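Local structure of D-threo-3-hydroxyaspartate dehydratase (Delftia, 3WQC) at residues 13-18 with 354-359; 223-228 with 235-240. The protein catalyses the pyridoxal-phosphate-dependent deamination of D-threo-3-hydroxyaspartate to oxaloacetate and ammonium, and also acts as a dehydratase on D-serine. One frame throughout, in Å; residues are numbered along the deposited sequence. Where two conformers were deposited one is given.

Contact 1. Residues 13-18 with 354-359; sequences DTLLTL and RLRILP
Arg354, at the start of strand 354-358, reaches out of the C-terminal beta domain and holds a turn of the N-terminal loop by its carbonyl oxygens. Its chain is extended from CG to NE and carries the guanidinium out to the turn, where NH1 and NH2 take Leu18 O end-on: NH1 comes in on a lone pair in the carbonyl plane at 2.7 Å from Leu18 O, whereas NH2, 3.0 Å from Leu18 O, lies nearly along the C=O axis. NH1 also donates to Leu15 O at 2.7 Å, this time from above the carbonyl plane and with an N-H...O angle of 151°. Leu15 O and Leu18 O thus meet the guanidinium at its edge, while Leu16 O sits over one face without bonding. A van der Waals contact accompanies these bonds: Leu15 CD1 rests on a face of the Arg356 guanidinium, 3.7 Å from Arg356 NH2, the two side chains crossing at about a right angle. Arg356 itself is held by Leu314 O and Ser269 OG. The loop is prepared from within: Thr14 OG1 accepts from Leu16 N in an ST turn, and Thr17 OG1 bonds to Asp13 OD1 at 2.5 Å. An alanine in place of Arg354 would remove all three bonds across the contact and would probably leave the turn more loosely fixed to the strand. Because all three bonds end on backbone carbonyls, they depend on how the turn presents those oxygens and not directly on side-chain identity; across this contact the arginine's positive charge meets peptide carbonyls, whose dipoles probably help to offset it.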
ATOM      1  N   ASP B  13       4.052  -6.526  25.442  1.00 31.35           N
ATOM      2  CA  ASP B  13       2.708  -6.384  24.833  1.00 26.95           C
ATOM      3  C   ASP B  13       2.047  -7.694  24.502  1.00 25.46           C
ATOM      4  O   ASP B  13       2.706  -8.724  24.348  1.00 25.57           O
ATOM      5  CB  ASP B  13       2.738  -5.495  23.594  1.00 32.24           C
ATOM      6  CG  ASP B  13       2.751  -3.991  23.967  1.00 34.27           C
ATOM      7  OD1 ASP B  13       1.796  -3.466  24.550  1.00 40.65           O
ATOM      8  OD2 ASP B  13       3.706  -3.309  23.688  1.00 40.49           O
ATOM      9  N   THR B  14       0.728  -7.668  24.374  1.00 24.79           N
ATOM     10  CA  THR B  14      -0.088  -8.809  23.909  1.00 25.22           C
ATOM     11  C   THR B  14      -1.076  -8.259  22.921  1.00 23.52           C
ATOM     12  O   THR B  14      -1.053  -7.051  22.612  1.00 23.07           O
ATOM     13  CB  THR B  14      -0.928  -9.388  25.070  1.00 26.36           C
ATOM     14  OG1 THR B  14      -1.836  -8.365  25.458  1.00 29.83           O
ATOM     15  CG2 THR B  14      -0.042  -9.768  26.296  1.00 25.04           C
ATOM     16  N   LEU B  15      -1.949  -9.103  22.381  1.00 23.67           N
ATOM     17  CA  LEU B  15      -2.946  -8.618  21.423  1.00 21.10           C
ATOM     18  C   LEU B  15      -3.962  -7.707  22.049  1.00 23.20           C
ATOM     19  O   LEU B  15      -4.678  -6.991  21.348  1.00 24.19           O
ATOM     20  CB  LEU B  15      -3.655  -9.742  20.680  1.00 20.39           C
ATOM     21  CG  LEU B  15      -2.759 -10.646  19.877  1.00 20.18           C
ATOM     22  CD1 LEU B  15      -3.708 -11.509  19.086  1.00 29.13           C
ATOM     23  CD2 LEU B  15      -1.911  -9.868  18.870  1.00 25.14           C
ATOM     24  N   LEU B  16      -4.025  -7.706  23.385  1.00 25.00           N
ATOM     25  CA  LEU B  16      -4.954  -6.812  24.061  1.00 24.08           C
ATOM     26  C   LEU B  16      -4.383  -5.442  24.282  1.00 23.57           C
ATOM     27  O   LEU B  16      -5.164  -4.466  24.564  1.00 30.34           O
ATOM     28  CB  LEU B  16      -5.309  -7.414  25.447  1.00 26.77           C
ATOM     29  CG  LEU B  16      -6.196  -8.647  25.372  1.00 32.44           C
ATOM     30  CD1 LEU B  16      -6.438  -9.115  26.789  1.00 38.94           C
ATOM     31  CD2 LEU B  16      -7.516  -8.288  24.705  1.00 32.67           C
ATOM     32  N   THR B  17      -3.039  -5.318  24.300  1.00 24.02           N
ATOM     33  CA  THR B  17      -2.407  -4.049  24.687  1.00 24.05           C
ATOM     34  C   THR B  17      -1.835  -3.293  23.479  1.00 21.20           C
ATOM     35  O   THR B  17      -1.598  -2.109  23.559  1.00 23.78           O
ATOM     36  CB  THR B  17      -1.264  -4.216  25.726  1.00 27.35           C
ATOM     37  OG1 THR B  17      -0.184  -4.961  25.126  1.00 29.38           O
ATOM     38  CG2 THR B  17      -1.807  -4.910  26.997  1.00 33.15           C
ATOM     39  N   LEU B  18      -1.629  -3.980  22.342  1.00 19.62           N
ATOM     40  CA  LEU B  18      -1.176  -3.285  21.123  1.00 18.35           C
ATOM     41  C   LEU B  18      -2.154  -2.194  20.673  1.00 16.73           C
ATOM     42  O   LEU B  18      -3.403  -2.355  20.826  1.00 21.94           O
ATOM     43  CB  LEU B  18      -1.100  -4.302  19.970  1.00 20.33           C
ATOM     44  CG  LEU B  18       0.152  -5.216  19.997  1.00 20.11           C
ATOM     45  CD1 LEU B  18       0.026  -6.264  18.921  1.00 20.90           C
ATOM     46  CD2 LEU B  18       1.503  -4.456  19.935  1.00 22.20           C
ATOM     47  N   ARG B 354     -11.908  -6.249  19.578  1.00 18.71           N
ATOM     48  CA  ARG B 354     -10.724  -6.499  18.705  1.00 20.52           C
ATOM     49  C   ARG B 354     -10.972  -7.707  17.834  1.00 19.64           C
ATOM     50  O   ARG B 354     -11.468  -8.781  18.314  1.00 23.37           O
ATOM     51  CB  ARG B 354      -9.483  -6.739  19.542  1.00 24.50           C
ATOM     52  CG  ARG B 354      -9.054  -5.467  20.195  1.00 22.59           C
ATOM     53  CD  ARG B 354      -7.840  -5.608  21.035  1.00 29.54           C
ATOM     54  NE  ARG B 354      -7.552  -4.195  21.342  1.00 30.39           N
ATOM     55  CZ  ARG B 354      -6.367  -3.602  21.286  1.00 21.93           C
ATOM     56  NH1 ARG B 354      -5.283  -4.320  21.122  1.00 21.35           N
ATOM     57  NH2 ARG B 354      -6.300  -2.287  21.503  1.00 25.52           N
ATOM     58  N   LEU B 355     -10.602  -7.590  16.562  1.00 18.25           N
ATOM     59  CA  LEU B 355     -10.822  -8.652  15.542  1.00 18.60           C
ATOM     60  C   LEU B 355      -9.493  -8.827  14.808  1.00 19.32           C
ATOM     61  O   LEU B 355      -8.585  -8.010  14.954  1.00 17.68           O
ATOM     62  CB  LEU B 355     -11.848  -8.177  14.533  1.00 20.86           C
ATOM     63  CG  LEU B 355     -13.234  -7.954  15.062  1.00 23.18           C
ATOM     64  CD1 LEU B 355     -14.088  -7.285  14.014  1.00 22.09           C
ATOM     65  CD2 LEU B 355     -13.828  -9.283  15.582  1.00 24.82           C
ATOM     66  N   ARG B 356      -9.343  -9.886  14.032  1.00 17.87           N
ATOM     67  CA  ARG B 356      -8.145 -10.058  13.210  1.00 16.92           C
ATOM     68  C   ARG B 356      -8.635 -10.255  11.767  1.00 17.70           C
ATOM     69  O   ARG B 356      -9.543 -11.025  11.527  1.00 21.06           O
ATOM     70  CB  ARG B 356      -7.316 -11.263  13.739  1.00 17.93           C
ATOM     71  CG  ARG B 356      -6.641 -10.821  15.043  1.00 18.52           C
ATOM     72  CD  ARG B 356      -6.126 -12.013  15.816  1.00 19.63           C
ATOM     73  NE  ARG B 356      -4.966 -12.675  15.209  1.00 18.92           N
ATOM     74  CZ  ARG B 356      -4.366 -13.721  15.789  1.00 18.14           C
ATOM     75  NH1 ARG B 356      -3.309 -14.266  15.184  1.00 21.47           N
ATOM     76  NH2 ARG B 356      -4.848 -14.255  16.936  1.00 21.78           N
ATOM     77  N   ILE B 357      -7.990  -9.620  10.822  1.00 16.50           N
ATOM     78  CA  ILE B 357      -8.477  -9.698   9.437  1.00 16.15           C
ATOM     79  C   ILE B 357      -7.447 -10.417   8.578  1.00 15.87           C
ATOM     80  O   ILE B 357      -6.238 -10.055   8.591  1.00 16.38           O
ATOM     81  CB  ILE B 357      -8.712  -8.291   8.825  1.00 15.11           C
ATOM     82  CG1 ILE B 357      -9.469  -7.294   9.782  1.00 18.46           C
ATOM     83  CG2 ILE B 357      -9.247  -8.354   7.417  1.00 16.10           C
ATOM     84  CD1 ILE B 357     -10.853  -7.834  10.114  1.00 21.12           C
ATOM     85  N   LEU B 358      -7.848 -11.507   7.917  1.00 15.47           N
ATOM     86  CA  LEU B 358      -6.895 -12.174   7.021  1.00 15.30           C
ATOM     87  C   LEU B 358      -6.836 -11.402   5.705  1.00 14.32           C
ATOM     88  O   LEU B 358      -7.876 -11.050   5.138  1.00 15.64           O
ATOM     89  CB  LEU B 358      -7.335 -13.647   6.693  1.00 17.24           C
ATOM     90  CG  LEU B 358      -7.511 -14.556   7.944  1.00 16.95           C
ATOM     91  CD1 LEU B 358      -8.026 -15.944   7.461  1.00 20.09           C
ATOM     92  CD2 LEU B 358      -6.192 -14.592   8.713  1.00 20.16           C
ATOM     93  N   PRO B 359      -5.610 -11.224   5.160  1.00 14.57           N
ATOM     94  CA  PRO B 359      -5.439 -10.376   3.990  1.00 16.04           C
ATOM     95  C   PRO B 359      -5.704 -11.099   2.651  1.00 14.32           C
ATOM     96  O   PRO B 359      -5.490 -12.344   2.561  1.00 14.33           O
ATOM     97  CB  PRO B 359      -3.937 -10.059   4.033  1.00 14.95           C
ATOM     98  CG  PRO B 359      -3.324 -11.278   4.689  1.00 16.71           C
ATOM     99  CD  PRO B 359      -4.347 -11.682   5.754  1.00 16.95           C
TER

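Contact 2. Residues 223-228 with 235-240; sequences VSVGST and SRLDGV. With PLP (pyridoxal-5'-phosphate), chain J.
In the TIM-type alpha/beta barrel of the alanine racemase-like domain, strand 222-225 leads through Gly226 and Ser227 into helix 228-233, and the chain then returns along 235-240 toward strand 242-243, which is parallel to the first. This beta-alpha-beta crossover packs tightly where Val223 and Val225 face Val240. Val240 CG1, anti to its backbone N (chi1 170°), lies 3.6 Å from Val223 O and 3.9 Å from Val225 CG2, and the side chains of Val225 and Val240 cross at about a right angle. Val225 CG2 occupies the crowded position between its own N and carbonyl carbon. Helix 192-215 covers the same layer, with Ala210 against Val223 and Arg203 against Val240.

Packing loosens toward Leu237, whose CD2 only just meets Val225 CG2 at 4.4 Å. From there a type II beta turn, closed by Val240 N bonding to Leu237 O at 3.0 Å, carries Asp238 and Gly239 to the solvent side. Even so, Gly239 O turns back over Val223 and comes within 3.3 Å of its CB. With phi 90° Gly239 has a backbone in which a side chain would collide with the preceding carbonyl. No hydrogen bond joins the two segments, so apolar contact carries the pairing.

The far end of 223-228 serves the cofactor instead. Ser227 stands at the N-cap of helix 228-233, its OG bonded to Thr230 OG1 and Ser186 OG, and the first turn of the helix meets the phosphate, whose negative charge the helix dipole probably helps to stabilise. Thr228 OG1 hydrogen-bonds PLP O1P at 2.6 Å, while the Thr228 N-H points almost straight (179°) at PLP O2P, 3.0 Å from the nitrogen.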
ATOM      1  N   VAL B 223      19.704 -23.589 -12.635  1.00 12.98           N
ATOM      2  CA  VAL B 223      18.353 -23.547 -13.256  1.00 12.22           C
ATOM      3  C   VAL B 223      17.453 -23.236 -12.088  1.00 11.91           C
ATOM      4  O   VAL B 223      17.263 -24.088 -11.196  1.00 13.79           O
ATOM      5  CB  VAL B 223      17.956 -24.810 -13.992  1.00 12.25           C
ATOM      6  CG1 VAL B 223      16.532 -24.771 -14.524  1.00 16.14           C
ATOM      7  CG2 VAL B 223      18.977 -25.064 -15.091  1.00 14.99           C
ATOM      8  N   SER B 224      16.768 -22.072 -12.068  1.00 12.26           N
ATOM      9  CA  SER B 224      15.968 -21.589 -10.897  1.00 11.77           C
ATOM     10  C   SER B 224      14.569 -21.371 -11.382  1.00 11.98           C
ATOM     11  O   SER B 224      14.328 -20.562 -12.343  1.00 13.75           O
ATOM     12  CB  SER B 224      16.661 -20.303 -10.451  1.00 12.56           C
ATOM     13  OG  SER B 224      15.951 -19.757  -9.341  1.00 13.72           O
ATOM     14  N   VAL B 225      13.583 -21.979 -10.721  1.00 11.90           N
ATOM     15  CA  VAL B 225      12.155 -21.768 -11.078  1.00 12.48           C
ATOM     16  C   VAL B 225      11.393 -21.309  -9.867  1.00 13.43           C
ATOM     17  O   VAL B 225      11.889 -21.490  -8.749  1.00 15.37           O
ATOM     18  CB  VAL B 225      11.469 -23.064 -11.659  1.00 13.77           C
ATOM     19  CG1 VAL B 225      12.321 -23.597 -12.842  1.00 15.32           C
ATOM     20  CG2 VAL B 225      11.373 -24.161 -10.565  1.00 16.55           C
ATOM     21  N   GLY B 226      10.179 -20.824 -10.065  1.00 14.93           N
ATOM     22  CA  GLY B 226       9.214 -20.881  -8.941  1.00 18.32           C
ATOM     23  C   GLY B 226       8.237 -19.758  -8.831  1.00 15.19           C
ATOM     24  O   GLY B 226       8.538 -18.621  -9.126  1.00 17.54           O
ATOM     25  N   SER B 227       7.106 -20.133  -8.263  1.00 16.63           N
ATOM     26  CA  SER B 227       6.120 -19.261  -7.641  1.00 14.25           C
ATOM     27  C   SER B 227       5.630 -20.189  -6.505  1.00 16.25           C
ATOM     28  O   SER B 227       5.835 -21.413  -6.560  1.00 17.18           O
ATOM     29  CB  SER B 227       4.984 -18.894  -8.606  1.00 16.06           C
ATOM     30  OG  SER B 227       4.247 -20.073  -8.981  1.00 17.53           O
ATOM     31  N   THR B 228       4.937 -19.653  -5.504  1.00 15.29           N
ATOM     32  CA  THR B 228       4.498 -20.514  -4.404  1.00 15.46           C
ATOM     33  C   THR B 228       3.574 -21.619  -4.977  1.00 16.15           C
ATOM     34  O   THR B 228       3.729 -22.776  -4.602  1.00 17.67           O
ATOM     35  CB  THR B 228       3.853 -19.655  -3.262  1.00 14.26           C
ATOM     36  OG1 THR B 228       4.943 -19.167  -2.489  1.00 14.51           O
ATOM     37  CG2 THR B 228       2.984 -20.582  -2.353  1.00 17.09           C
ATOM     38  N   SER B 235       5.239 -32.010  -9.755  1.00 21.79           N
ATOM     39  CA  SER B 235       5.501 -33.456  -9.466  1.00 19.85           C
ATOM     40  C   SER B 235       6.927 -33.827  -9.487  1.00 25.49           C
ATOM     41  O   SER B 235       7.343 -34.685  -8.696  1.00 31.36           O
ATOM     42  CB  SER B 235       4.705 -34.467 -10.304  1.00 32.34           C
ATOM     43  OG  SER B 235       4.483 -34.004 -11.554  1.00 42.82           O
ATOM     44  N   ARG B 236       7.652 -33.265 -10.453  1.00 24.06           N
ATOM     45  CA  ARG B 236       9.088 -33.572 -10.612  0.50 26.53           C
ATOM     46  C   ARG B 236       9.834 -32.275 -10.909  1.00 18.36           C
ATOM     47  O   ARG B 236       9.236 -31.327 -11.450  1.00 23.50           O
ATOM     48  CB  ARG B 236       9.327 -34.566 -11.778  0.50 24.93           C
ATOM     49  CG  ARG B 236       8.922 -33.952 -13.126  0.50 26.96           C
ATOM     50  CD  ARG B 236       9.287 -34.820 -14.314  0.50 37.21           C
ATOM     51  NE  ARG B 236       8.742 -34.352 -15.573  0.50 31.65           N
ATOM     52  CZ  ARG B 236       9.239 -34.774 -16.734  0.50 36.83           C
ATOM     53  NH1 ARG B 236      10.249 -35.606 -16.698  0.50 48.65           N
ATOM     54  NH2 ARG B 236       8.716 -34.455 -17.899  0.50 37.92           N
ATOM     55  N   LEU B 237      11.102 -32.226 -10.546  1.00 20.10           N
ATOM     56  CA  LEU B 237      11.920 -31.051 -10.809  1.00 20.55           C
ATOM     57  C   LEU B 237      13.238 -31.382 -11.478  1.00 18.60           C
ATOM     58  O   LEU B 237      14.267 -30.749 -11.187  1.00 18.96           O
ATOM     59  CB  LEU B 237      12.137 -30.150  -9.547  1.00 20.68           C
ATOM     60  CG  LEU B 237      10.843 -29.445  -9.083  1.00 20.76           C
ATOM     61  CD1 LEU B 237      10.981 -28.788  -7.668  1.00 27.99           C
ATOM     62  CD2 LEU B 237      10.313 -28.403 -10.105  1.00 23.49           C
ATOM     63  N   ASP B 238      13.222 -32.449 -12.308  1.00 22.09           N
ATOM     64  CA  ASP B 238      14.463 -32.861 -12.968  1.00 22.37           C
ATOM     65  C   ASP B 238      15.119 -31.654 -13.706  1.00 15.52           C
ATOM     66  O   ASP B 238      14.384 -30.894 -14.416  1.00 19.27           O
ATOM     67  CB  ASP B 238      14.180 -33.972 -13.945  1.00 24.24           C
ATOM     68  CG  ASP B 238      13.567 -35.117 -13.282  1.00 31.29           C
ATOM     69  OD1 ASP B 238      12.351 -35.111 -13.058  1.00 40.53           O
ATOM     70  OD2 ASP B 238      14.325 -36.098 -13.045  1.00 53.41           O
ATOM     71  N   GLY B 239      16.434 -31.449 -13.540  1.00 16.02           N
ATOM     72  CA  GLY B 239      17.077 -30.386 -14.258  1.00 16.81           C
ATOM     73  C   GLY B 239      17.082 -29.067 -13.531  1.00 16.96           C
ATOM     74  O   GLY B 239      17.850 -28.151 -13.888  1.00 16.86           O
ATOM     75  N   VAL B 240      16.309 -28.972 -12.446  1.00 17.74           N
ATOM     76  CA  VAL B 240      16.211 -27.703 -11.699  1.00 14.93           C
ATOM     77  C   VAL B 240      17.170 -27.718 -10.519  1.00 14.22           C
ATOM     78  O   VAL B 240      17.255 -28.803  -9.793  1.00 18.85           O
ATOM     79  CB  VAL B 240      14.748 -27.506 -11.164  1.00 16.33           C
ATOM     80  CG1 VAL B 240      14.609 -26.324 -10.153  1.00 15.29           C
ATOM     81  CG2 VAL B 240      13.823 -27.348 -12.356  1.00 18.32           C
TER
HETATM   82  N1  PLP J 402      10.436 -15.284  -8.261  1.00 12.46           N
HETATM   83  C2  PLP J 402      10.248 -14.022  -8.697  1.00 11.46           C
HETATM   84  C2A PLP J 402      11.065 -13.473  -9.844  1.00 13.68           C
HETATM   85  C3  PLP J 402       9.264 -13.199  -8.038  1.00 12.81           C
HETATM   86  O3  PLP J 402       9.099 -11.952  -8.452  1.00 15.43           O
HETATM   87  C4  PLP J 402       8.509 -13.781  -6.958  1.00 13.72           C
HETATM   88  C4A PLP J 402       7.563 -12.962  -6.275  1.00 21.05           C
HETATM   89  C5  PLP J 402       8.780 -15.126  -6.566  1.00 12.50           C
HETATM   90  C6  PLP J 402       9.712 -15.870  -7.303  1.00 12.80           C
HETATM   91  C5A PLP J 402       8.012 -15.782  -5.445  1.00 16.46           C
HETATM   92  O4P PLP J 402       6.587 -15.968  -5.879  1.00 15.07           O
HETATM   93  P   PLP J 402       5.514 -16.269  -4.729  1.00 13.99           P
HETATM   94  O1P PLP J 402       6.149 -17.346  -3.932  1.00 17.22           O
HETATM   95  O2P PLP J 402       4.329 -16.742  -5.495  1.00 15.05           O
HETATM   96  O3P PLP J 402       5.318 -15.061  -3.907  1.00 19.34           O

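From the N terminus the chain leaves helix 3-11, makes the turn at 13-18 and enters strand 22-26 before building the parallel barrel. Within that barrel contact 2 closes a short loop, with just six residues separating 223-228 from 235-240. The chain goes on into the C-terminal beta domain, where strand 354-358 closes contact 1 after 335 intervening residues, so the small loop is enclosed by the large one and the two do not cross. Contact 1 ties the N-terminal loop to the beta domain; contact 2 joins strand 222-225 to the return loop of one barrel crossover, and only the far end of 223-228 reaches the cofactor. Their centres lie 37 Å apart.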